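Cell division control protein 45 cdc45 putative (Entamoeba histolytica, PDB 6CC2) probably acts in eukaryotic DNA replication as the Cdc45 component of the Cdc45-MCM-GINS helicase, with a suggested conformational switch that may regulate it. Local coordinates at residues D293-D298 with E326-F331; H273-A278 with G282-R287; R110-L115 with I122-S127; T6-L11 with L187-K192. All blocks are in the same frame, centred on the assembly; numbering follows the deposited sequence.

Contact 1. Residues D293-D298 with E326-F331; sequences DVLIAD and EGYSKF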
# COMPACT_ATOMS: atom_id res chain seq x y z
N ASP A 293 19.58 21.85 5.99
CA ASP A 293 20.12 22.96 5.20
C ASP A 293 21.63 22.86 5.06
O ASP A 293 22.19 23.24 4.02
CB ASP A 293 19.71 24.29 5.83
CG ASP A 293 18.23 24.61 5.60
OD1 ASP A 293 17.53 23.81 4.93
OD2 ASP A 293 17.75 25.65 6.09
N VAL A 294 22.32 22.36 6.09
CA VAL A 294 23.76 22.15 6.00
C VAL A 294 24.07 21.09 4.96
O VAL A 294 25.05 21.20 4.21
CB VAL A 294 24.33 21.78 7.38
CG1 VAL A 294 25.70 21.16 7.23
CG2 VAL A 294 24.39 23.01 8.27
N LEU A 295 23.27 20.03 4.90
CA LEU A 295 23.45 19.00 3.89
C LEU A 295 23.27 19.58 2.49
O LEU A 295 24.06 19.29 1.58
CB LEU A 295 22.47 17.86 4.13
CG LEU A 295 22.55 16.58 3.29
CD1 LEU A 295 21.99 16.78 1.89
CD2 LEU A 295 23.98 16.07 3.24
N ILE A 296 22.23 20.38 2.29
CA ILE A 296 21.98 20.95 0.97
C ILE A 296 23.16 21.82 0.55
O ILE A 296 23.60 21.78 -0.61
CB ILE A 296 20.67 21.75 0.96
CG1 ILE A 296 19.47 20.86 1.33
CG2 ILE A 296 20.45 22.39 -0.42
CD1 ILE A 296 19.27 19.68 0.41
N ALA A 297 23.69 22.61 1.48
CA ALA A 297 24.85 23.45 1.19
C ALA A 297 26.08 22.60 0.89
O ALA A 297 26.91 22.98 0.05
CB ALA A 297 25.12 24.39 2.36
N ASP A 298 26.22 21.46 1.56
CA ASP A 298 27.34 20.56 1.28
C ASP A 298 27.33 20.07 -0.16
O ASP A 298 28.39 19.74 -0.71
CB ASP A 298 27.29 19.36 2.23
CG ASP A 298 28.57 18.54 2.19
OD1 ASP A 298 29.51 18.89 2.94
OD2 ASP A 298 28.64 17.56 1.43
N GLU A 326 25.09 9.83 -4.71
CA GLU A 326 25.82 8.58 -4.91
C GLU A 326 26.81 8.36 -3.77
O GLU A 326 26.84 7.28 -3.17
CB GLU A 326 26.52 8.59 -6.26
CG GLU A 326 25.58 8.41 -7.45
CD GLU A 326 26.30 8.40 -8.79
OE1 GLU A 326 27.55 8.43 -8.79
OE2 GLU A 326 25.62 8.36 -9.83
N GLY A 327 27.61 9.38 -3.45
CA GLY A 327 28.55 9.27 -2.35
C GLY A 327 27.86 9.11 -1.01
O GLY A 327 28.21 8.23 -0.21
N TYR A 328 26.86 9.96 -0.74
CA TYR A 328 26.13 9.84 0.53
C TYR A 328 25.55 8.44 0.69
O TYR A 328 25.52 7.89 1.79
CB TYR A 328 25.01 10.87 0.60
CG TYR A 328 25.45 12.32 0.60
CD1 TYR A 328 26.70 12.70 1.06
CD2 TYR A 328 24.60 13.31 0.14
CE1 TYR A 328 27.09 14.03 1.07
CE2 TYR A 328 24.97 14.63 0.14
CZ TYR A 328 26.22 14.99 0.60
OH TYR A 328 26.57 16.31 0.59
N SER A 329 25.10 7.83 -0.41
CA SER A 329 24.41 6.55 -0.31
C SER A 329 25.36 5.45 0.15
O SER A 329 24.94 4.50 0.80
CB SER A 329 23.79 6.17 -1.66
OG SER A 329 24.79 5.80 -2.59
N LYS A 330 26.65 5.58 -0.18
CA LYS A 330 27.62 4.60 0.29
C LYS A 330 28.02 4.88 1.73
O LYS A 330 28.22 3.95 2.52
CB LYS A 330 28.86 4.62 -0.62
CG LYS A 330 28.59 4.09 -2.02
CD LYS A 330 29.82 4.23 -2.93
CE LYS A 330 30.02 5.67 -3.39
NZ LYS A 330 31.21 5.81 -4.29
N PHE A 331 28.13 6.16 2.10
CA PHE A 331 28.53 6.51 3.46
C PHE A 331 27.45 6.16 4.47
O PHE A 331 27.74 5.59 5.53
CB PHE A 331 28.86 8.01 3.51
CG PHE A 331 29.49 8.45 4.80
CD1 PHE A 331 28.71 8.73 5.91
CD2 PHE A 331 30.87 8.60 4.90
CE1 PHE A 331 29.28 9.14 7.10
CE2 PHE A 331 31.45 9.01 6.09
CZ PHE A 331 30.65 9.29 7.19

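Contact 2. Residues H273-A278 with G282-R287; sequences HTREIA and GIWTSR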
# COMPACT_ATOMS: atom_id res chain seq x y z
N HIS A 273 11.21 14.25 2.79
CA HIS A 273 10.04 13.41 3.06
C HIS A 273 10.20 11.96 2.60
O HIS A 273 9.25 11.18 2.73
CB HIS A 273 8.81 14.04 2.42
CG HIS A 273 8.43 15.33 3.06
ND1 HIS A 273 9.01 16.54 2.71
CD2 HIS A 273 7.55 15.62 4.06
CE1 HIS A 273 8.50 17.50 3.45
NE2 HIS A 273 7.62 16.98 4.28
N THR A 274 11.35 11.58 2.08
CA THR A 274 11.63 10.18 1.74
C THR A 274 12.10 9.49 3.03
O THR A 274 13.19 9.73 3.52
CB THR A 274 12.66 10.08 0.63
OG1 THR A 274 12.15 10.77 -0.55
CG2 THR A 274 12.93 8.63 0.27
N ARG A 275 11.24 8.62 3.57
CA ARG A 275 11.35 8.24 4.96
C ARG A 275 12.63 7.49 5.27
O ARG A 275 13.25 7.74 6.31
CB ARG A 275 10.12 7.41 5.36
CG ARG A 275 8.86 8.20 5.19
CD ARG A 275 7.60 7.44 5.57
NE ARG A 275 6.43 8.22 5.18
CZ ARG A 275 5.17 7.82 5.33
NH1 ARG A 275 4.91 6.63 5.87
NH2 ARG A 275 4.18 8.60 4.92
N GLU A 276 13.00 6.52 4.44
CA GLU A 276 14.19 5.74 4.76
C GLU A 276 15.44 6.59 4.66
O GLU A 276 16.37 6.44 5.46
CB GLU A 276 14.31 4.53 3.82
CG GLU A 276 15.61 3.73 4.05
CD GLU A 276 15.68 2.45 3.23
OE1 GLU A 276 14.64 1.77 3.08
OE2 GLU A 276 16.78 2.13 2.74
N ILE A 277 15.46 7.52 3.71
CA ILE A 277 16.65 8.37 3.52
C ILE A 277 16.73 9.40 4.63
O ILE A 277 17.79 9.60 5.24
CB ILE A 277 16.58 9.03 2.13
CG1 ILE A 277 16.36 7.97 1.06
CG2 ILE A 277 17.83 9.82 1.85
CD1 ILE A 277 17.34 6.82 1.06
N ALA A 278 15.61 10.06 4.93
CA ALA A 278 15.61 11.03 6.03
C ALA A 278 16.03 10.39 7.35
O ALA A 278 16.78 10.99 8.14
CB ALA A 278 14.23 11.66 6.15
N GLY A 282 19.48 11.38 9.45
CA GLY A 282 19.31 12.01 10.75
C GLY A 282 18.72 13.40 10.71
O GLY A 282 18.93 14.18 11.64
N ILE A 283 17.95 13.74 9.66
CA ILE A 283 17.43 15.09 9.51
C ILE A 283 16.08 15.28 10.16
O ILE A 283 15.52 16.39 10.08
CB ILE A 283 17.37 15.46 8.02
CG1 ILE A 283 16.54 14.45 7.23
CG2 ILE A 283 18.77 15.54 7.45
CD1 ILE A 283 16.41 14.78 5.78
N TRP A 284 15.52 14.25 10.80
CA TRP A 284 14.27 14.38 11.53
C TRP A 284 14.51 14.52 13.04
O TRP A 284 13.57 14.35 13.82
CB TRP A 284 13.36 13.19 11.26
CG TRP A 284 12.75 13.17 9.89
CD1 TRP A 284 12.87 14.13 8.90
CD2 TRP A 284 11.93 12.15 9.34
NE1 TRP A 284 12.16 13.76 7.79
CE2 TRP A 284 11.57 12.54 8.03
CE3 TRP A 284 11.46 10.93 9.83
CZ2 TRP A 284 10.75 11.77 7.22
CZ3 TRP A 284 10.65 10.15 9.01
CH2 TRP A 284 10.31 10.58 7.72
N THR A 285 15.72 14.80 13.43
CA THR A 285 16.05 14.97 14.84
C THR A 285 15.75 16.41 15.27
O THR A 285 15.17 17.21 14.52
CB THR A 285 17.51 14.60 15.09
OG1 THR A 285 18.35 15.37 14.22
CG2 THR A 285 17.73 13.12 14.81
N SER A 286 16.11 16.76 16.50
CA SER A 286 15.92 18.12 16.98
C SER A 286 16.76 19.08 16.15
O SER A 286 17.94 18.82 15.89
CB SER A 286 16.28 18.21 18.46
OG SER A 286 17.61 17.76 18.68
N ARG A 287 16.15 20.19 15.73
CA ARG A 287 16.79 21.11 14.79
C ARG A 287 17.14 20.43 13.47
O ARG A 287 18.08 20.82 12.77
CB ARG A 287 18.03 21.76 15.42
CG ARG A 287 17.72 22.92 16.35
CD ARG A 287 18.96 23.37 17.10
NE ARG A 287 18.80 24.71 17.66
CZ ARG A 287 19.66 25.28 18.50
NH1 ARG A 287 20.75 24.62 18.88
NH2 ARG A 287 19.43 26.50 18.97
O HOH W 1 16.24 11.38 11.10

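Contact 3. Residues R110-L115 with I122-S127; sequences RPFNKL and IGLITS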
# COMPACT_ATOMS: atom_id res chain seq x y z
N ARG A 110 1.35 -15.19 2.46
CA ARG A 110 1.79 -16.58 2.60
C ARG A 110 2.12 -16.84 4.07
O ARG A 110 2.48 -15.91 4.80
CB ARG A 110 3.03 -16.89 1.75
CG ARG A 110 2.83 -16.76 0.25
CD ARG A 110 2.01 -17.91 -0.31
NE ARG A 110 2.06 -17.89 -1.78
CZ ARG A 110 1.37 -17.04 -2.54
NH1 ARG A 110 1.51 -17.06 -3.85
NH2 ARG A 110 0.56 -16.15 -1.97
N PRO A 111 2.03 -18.10 4.52
CA PRO A 111 1.52 -19.28 3.80
C PRO A 111 0.00 -19.24 3.61
O PRO A 111 -0.71 -18.55 4.32
CB PRO A 111 1.91 -20.44 4.70
CG PRO A 111 1.96 -19.85 6.07
CD PRO A 111 2.52 -18.47 5.86
N PHE A 112 -0.49 -20.00 2.63
CA PHE A 112 -1.92 -20.22 2.52
C PHE A 112 -2.44 -21.01 3.73
O PHE A 112 -1.73 -21.83 4.31
CB PHE A 112 -2.23 -20.99 1.25
CG PHE A 112 -1.97 -20.23 -0.02
CD1 PHE A 112 -2.45 -18.94 -0.19
CD2 PHE A 112 -1.26 -20.82 -1.05
CE1 PHE A 112 -2.22 -18.25 -1.37
CE2 PHE A 112 -1.03 -20.14 -2.23
CZ PHE A 112 -1.49 -18.86 -2.39
N ASN A 113 -3.68 -20.74 4.10
CA ASN A 113 -4.34 -21.55 5.13
C ASN A 113 -4.43 -23.01 4.67
O ASN A 113 -4.84 -23.29 3.54
CB ASN A 113 -5.73 -21.00 5.43
CG ASN A 113 -6.51 -21.88 6.39
OD1 ASN A 113 -7.16 -22.84 5.98
ND2 ASN A 113 -6.46 -21.56 7.68
N LYS A 114 -4.06 -23.93 5.56
CA LYS A 114 -3.97 -25.34 5.17
C LYS A 114 -5.32 -25.90 4.75
O LYS A 114 -5.40 -26.74 3.85
CB LYS A 114 -3.35 -26.16 6.30
CG LYS A 114 -1.84 -25.99 6.41
CD LYS A 114 -1.29 -26.58 7.71
CE LYS A 114 -1.51 -28.09 7.78
NZ LYS A 114 -1.01 -28.65 9.07
N LEU A 115 -6.40 -25.47 5.41
CA LEU A 115 -7.71 -25.98 5.03
C LEU A 115 -8.17 -25.39 3.71
O LEU A 115 -8.92 -26.03 2.96
CB LEU A 115 -8.72 -25.72 6.14
CG LEU A 115 -8.44 -26.43 7.46
CD1 LEU A 115 -9.47 -26.02 8.51
CD2 LEU A 115 -8.43 -27.94 7.29
N ILE A 122 -12.04 -24.49 -3.18
CA ILE A 122 -11.40 -23.19 -3.03
C ILE A 122 -10.20 -23.17 -3.97
O ILE A 122 -9.30 -24.00 -3.85
CB ILE A 122 -10.98 -22.92 -1.58
CG1 ILE A 122 -12.22 -22.89 -0.68
CG2 ILE A 122 -10.22 -21.58 -1.47
CD1 ILE A 122 -11.92 -22.85 0.80
N GLY A 123 -10.22 -22.24 -4.93
CA GLY A 123 -9.16 -22.16 -5.91
C GLY A 123 -8.14 -21.09 -5.59
O GLY A 123 -8.37 -19.91 -5.86
N LEU A 124 -7.02 -21.50 -4.99
CA LEU A 124 -5.91 -20.59 -4.69
C LEU A 124 -5.03 -20.45 -5.93
O LEU A 124 -4.30 -21.37 -6.30
CB LEU A 124 -5.10 -21.13 -3.52
CG LEU A 124 -5.78 -21.28 -2.18
CD1 LEU A 124 -5.02 -22.25 -1.29
CD2 LEU A 124 -5.90 -19.91 -1.50
N ILE A 125 -5.10 -19.30 -6.57
CA ILE A 125 -4.44 -19.10 -7.86
C ILE A 125 -3.00 -18.65 -7.64
O ILE A 125 -2.74 -17.68 -6.91
CB ILE A 125 -5.20 -18.10 -8.74
CG1 ILE A 125 -6.60 -18.62 -9.02
CG2 ILE A 125 -4.46 -17.85 -10.04
CD1 ILE A 125 -7.49 -17.62 -9.74
N THR A 126 -2.07 -19.36 -8.27
CA THR A 126 -0.67 -18.98 -8.31
C THR A 126 -0.21 -18.99 -9.76
O THR A 126 -0.83 -19.63 -10.61
CB THR A 126 0.22 -19.93 -7.49
OG1 THR A 126 0.36 -21.15 -8.22
CG2 THR A 126 -0.39 -20.22 -6.13
N SER A 127 0.89 -18.30 -10.02
CA SER A 127 1.39 -18.15 -11.39
C SER A 127 2.29 -19.29 -11.85
O SER A 127 2.64 -19.33 -13.04
CB SER A 127 2.14 -16.84 -11.52
OG SER A 127 3.37 -16.91 -10.82
O HOH W 2 -0.67 -15.92 -5.80

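Contact 4. Residues T6-L11 with L187-K192; sequences TSFEEL and LAIAKK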
# COMPACT_ATOMS: atom_id res chain seq x y z
N THR A 6 -1.22 -24.50 -15.52
CA THR A 6 -1.77 -25.61 -16.29
C THR A 6 -3.29 -25.68 -16.22
O THR A 6 -3.88 -26.42 -17.02
CB THR A 6 -1.16 -26.93 -15.80
OG1 THR A 6 -1.45 -27.96 -16.75
CG2 THR A 6 -1.73 -27.31 -14.45
N SER A 7 -3.92 -24.94 -15.32
CA SER A 7 -5.37 -24.97 -15.15
C SER A 7 -6.05 -23.67 -15.57
O SER A 7 -7.28 -23.58 -15.47
CB SER A 7 -5.73 -25.26 -13.68
OG SER A 7 -5.15 -26.48 -13.26
N PHE A 8 -5.30 -22.67 -16.04
CA PHE A 8 -5.91 -21.39 -16.36
C PHE A 8 -6.91 -21.52 -17.51
O PHE A 8 -7.95 -20.86 -17.51
CB PHE A 8 -4.84 -20.35 -16.72
CG PHE A 8 -3.98 -19.91 -15.57
CD1 PHE A 8 -4.27 -20.26 -14.27
CD2 PHE A 8 -2.87 -19.12 -15.81
CE1 PHE A 8 -3.47 -19.82 -13.22
CE2 PHE A 8 -2.05 -18.69 -14.77
CZ PHE A 8 -2.36 -19.05 -13.48
N GLU A 9 -6.59 -22.35 -18.50
CA GLU A 9 -7.50 -22.54 -19.63
C GLU A 9 -8.83 -23.11 -19.17
O GLU A 9 -9.90 -22.59 -19.53
CB GLU A 9 -6.85 -23.44 -20.68
CG GLU A 9 -7.63 -23.51 -21.98
CD GLU A 9 -6.98 -24.42 -23.01
OE1 GLU A 9 -5.87 -24.93 -22.74
OE2 GLU A 9 -7.59 -24.64 -24.07
N GLU A 10 -8.80 -24.17 -18.37
CA GLU A 10 -10.03 -24.75 -17.85
C GLU A 10 -10.79 -23.74 -16.99
O GLU A 10 -12.02 -23.67 -17.03
CB GLU A 10 -9.71 -26.01 -17.05
CG GLU A 10 -10.92 -26.71 -16.46
CD GLU A 10 -10.56 -27.94 -15.65
OE1 GLU A 10 -9.39 -28.39 -15.73
OE2 GLU A 10 -11.43 -28.45 -14.92
N LEU A 11 -10.07 -22.94 -16.20
CA LEU A 11 -10.71 -21.95 -15.35
C LEU A 11 -11.48 -20.94 -16.18
O LEU A 11 -12.66 -20.67 -15.92
CB LEU A 11 -9.66 -21.26 -14.48
CG LEU A 11 -10.16 -20.38 -13.33
CD1 LEU A 11 -9.07 -20.19 -12.27
CD2 LEU A 11 -10.65 -19.03 -13.84
N LEU A 187 -1.58 -10.80 -14.67
CA LEU A 187 -0.77 -10.74 -15.88
C LEU A 187 -0.36 -12.13 -16.33
O LEU A 187 -0.36 -12.43 -17.54
CB LEU A 187 0.48 -9.88 -15.65
CG LEU A 187 1.48 -9.83 -16.80
CD1 LEU A 187 0.90 -9.14 -18.04
CD2 LEU A 187 2.76 -9.10 -16.31
N ALA A 188 -0.04 -13.01 -15.38
CA ALA A 188 0.34 -14.38 -15.74
C ALA A 188 -0.82 -15.14 -16.37
O ALA A 188 -0.61 -15.93 -17.29
CB ALA A 188 0.85 -15.13 -14.50
N ILE A 189 -2.05 -14.93 -15.89
CA ILE A 189 -3.22 -15.54 -16.52
C ILE A 189 -3.35 -15.06 -17.95
O ILE A 189 -3.56 -15.85 -18.87
CB ILE A 189 -4.50 -15.23 -15.71
CG1 ILE A 189 -4.41 -15.87 -14.32
CG2 ILE A 189 -5.72 -15.69 -16.48
CD1 ILE A 189 -5.50 -15.41 -13.36
N ALA A 190 -3.23 -13.75 -18.16
CA ALA A 190 -3.40 -13.20 -19.51
C ALA A 190 -2.35 -13.75 -20.47
O ALA A 190 -2.65 -14.06 -21.62
CB ALA A 190 -3.34 -11.68 -19.45
N LYS A 191 -1.11 -13.90 -20.00
CA LYS A 191 -0.04 -14.41 -20.85
C LYS A 191 -0.29 -15.86 -21.22
O LYS A 191 -0.14 -16.24 -22.39
CB LYS A 191 1.30 -14.27 -20.13
CG LYS A 191 1.80 -12.84 -20.00
CD LYS A 191 3.16 -12.76 -19.30
CE LYS A 191 4.23 -13.62 -19.98
NZ LYS A 191 4.33 -13.37 -21.45
N LYS A 192 -0.67 -16.68 -20.24
CA LYS A 192 -0.91 -18.09 -20.51
C LYS A 192 -2.05 -18.28 -21.50
O LYS A 192 -2.03 -19.21 -22.33
CB LYS A 192 -1.22 -18.82 -19.20
CG LYS A 192 -1.52 -20.31 -19.35
CD LYS A 192 -0.32 -21.08 -19.92
CE LYS A 192 -0.56 -22.58 -19.86
NZ LYS A 192 0.65 -23.35 -20.27

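Contact 1. Residues D293-D298 with E326-F331
Y328 reaches from helix 315-331 to the last turn of helix 288-298 and meets two side chains there, D298 with its hydroxyl and L295 with its ring. The hydroxyl donates to D298, with 2.6 Å between Y328 OH and D298 OD2. OD2 lies at the ring edge, close to the plane of the aromatic group, while the phenol meets the carboxylate on its anti side, 20° out of the carboxylate plane. Ring and carboxylate planes are turned 42° against each other. One turn back, L295 comes up to the same ring with one methyl, obliquely: L295 CD2 is 3.6 Å from Y328 CE2 and equally near CZ, whereas CD1 stands farther off. The leucine and tyrosine run past each other in opposite senses.

Within these segments the nearest alpha carbons, L295 CA and Y328 CA, are 10.1 Å apart, so long side chains make the contact. In D298, CG stands anti to the backbone N (chi1 -168°), which swings the carboxylate out to the phenol. K324, one turn before Y328, lends D298 OD2 a long, weak ion pair, so the oxygen that accepts the phenol's hydrogen bond also has a positive charge in its surroundings. Behind the tyrosine, S329 OG donates to E326 O at 2.6 Å, a bond back onto its own helix.

M299 and F334 add apolar contacts to Y328, and F338 of strand 338-344 lies against S329. On helix 288-298, I296 turns away to L303 and A306 of helix 303-306, leaving the L295 and D298 side for helix 315-331 in a contact at the protein surface.

Contact 2. Residues H273-A278 with G282-R287
A278 O and W284 N are joined through a water that donates to the carbonyl and accepts from the tryptophan amide, 3.0 Å from A278 O and 3.0 Å from W284 N. The same carbonyl receives two weak direct bonds, from G282 N at 3.0 Å with a bent N-H...O angle of 120°, and from I283 N, which is straighter at 156° but longer. Three donors thus gather on one oxygen in the last turn of helix 275-281. T285 OG1 closes the loop on itself by donating to G282 O.

Around this polar knot the chain folds its side chains back over the helix. A278 CB sits over one face of the W284 indole, off-centre toward the rim, in a CH-pi contact 3.6 Å from the centroid of the five-membered ring. R275 takes the ring edge instead, its CG lying 3.8 Å from W284 CH2. The extended arginine carries its guanidinium onward to E456 and N404, while W284 NE1 donates to F272 O. I283 places CG1 between its backbone N and carbonyl carbon (chi1 56°), which turns that branch back onto A278.

A glycine with positive phi just past the helix, a weak bond from I283 N five residues back to A278 O, and apolar contact between those two residues are consistent with a Schellman-like helix C-cap.

Contact 3. Residues R110-L115 with I122-S127
L124, on strand 122-125, presses one methyl over a face of the F112 ring. Its CD2 makes a CH-pi contact 4.2 Å from the ring centroid, 25° off the normal and displaced from the ring centre, while L124 CD1 lies nearer the root of the side chain, 3.9 Å from F112 CG. The two side chains lie alongside, running in opposing senses. N116 and V117 of helix 114-118 and I105 of strand 102-106 also touch L124.

At I125 the side chain turns to the other side of the strand, but the carbonyl still takes part. A water donates to I125 O at 2.9 Å and accepts from R110 NH1 at 3.1 Å, linking strand and loop. T126 comes next, with CG2 anti to its carbonyl carbon, and brings that methyl to the edge of the F112 ring, 4.0 Å from CE2; the same methyl lies loosely beside the R110 guanidinium.

R110 completes the surroundings of the phenylalanine. Its CD lies over the centre of the ring face opposite L124, and F112 CZ stands 3.3 Å above the plane of the guanidinium, over its centre. R110 NH2 donates to D107 O, a bond that helps hold the arginine in place. Past F112, N113 OD1 caps helix 114-118, accepting weakly from L115 N and also from N116 N.

F112 thus lies between L124 on one face and R110 on the other, with the guanidinium against its CZ end. Dispersion carries the direct contact between strand and loop, and a water makes the polar link from R110 to I125 O.

Contact 4. Residues T6-L11 with L187-K192
The F8 ring receives I189 on one face: CG1 lies 3.7 Å above the ring plane, displaced from the ring centre, in a CH-pi contact 3.8 Å from the centroid and only 15° off the normal. Two other groups sit at the ring edge, near its plane. K192 CB is 3.8 Å from F8 CD2, and A188 O is 4.0 Å from F8 CE2, a carbonyl already engaged by K192 N within its own helix. The backbone comes close too, with I189 CA 3.7 Å from F8 CD2.

F8 meets the isoleucine and the lysine at about right angles. The lysine chain bends at chi2 (63°), and its first methylenes pass the ring edge before the ammonium group continues to a long, weak ion pair with E129. I125 of strand 122-125 and L193 also touch F8, while M45 of helix 33-48 packs on I189.

The contact is thus apolar at its centre and charged only at its margin: one aromatic ring from the start of helix 8-20 is fitted against the last turn of helix 182-192 by dispersion and shape, with the lysine lending its hydrocarbon part.

In the fold
The contacts form two pairs at different ends of the molecule. Contact 3 includes strand 122-125 of the parallel six-stranded sheet and contact 4 packs next to it, 16 Å away between centres; contact 3 is nested in the chain loop that contact 4 closes. They touch where F8 meets I125 and T126 and S127 meets A188, so helices 8-20 and 182-192 pack beside the end of strand 122-125. Contacts 2 and 1 follow in series, 13 Å between centres: the first ends helix 275-281 and the second joins the next helix, 288-298, to helix 315-331. The pairs lie 40 to 48 Å apart between centres, do not touch, and belong to separate parts of the fold.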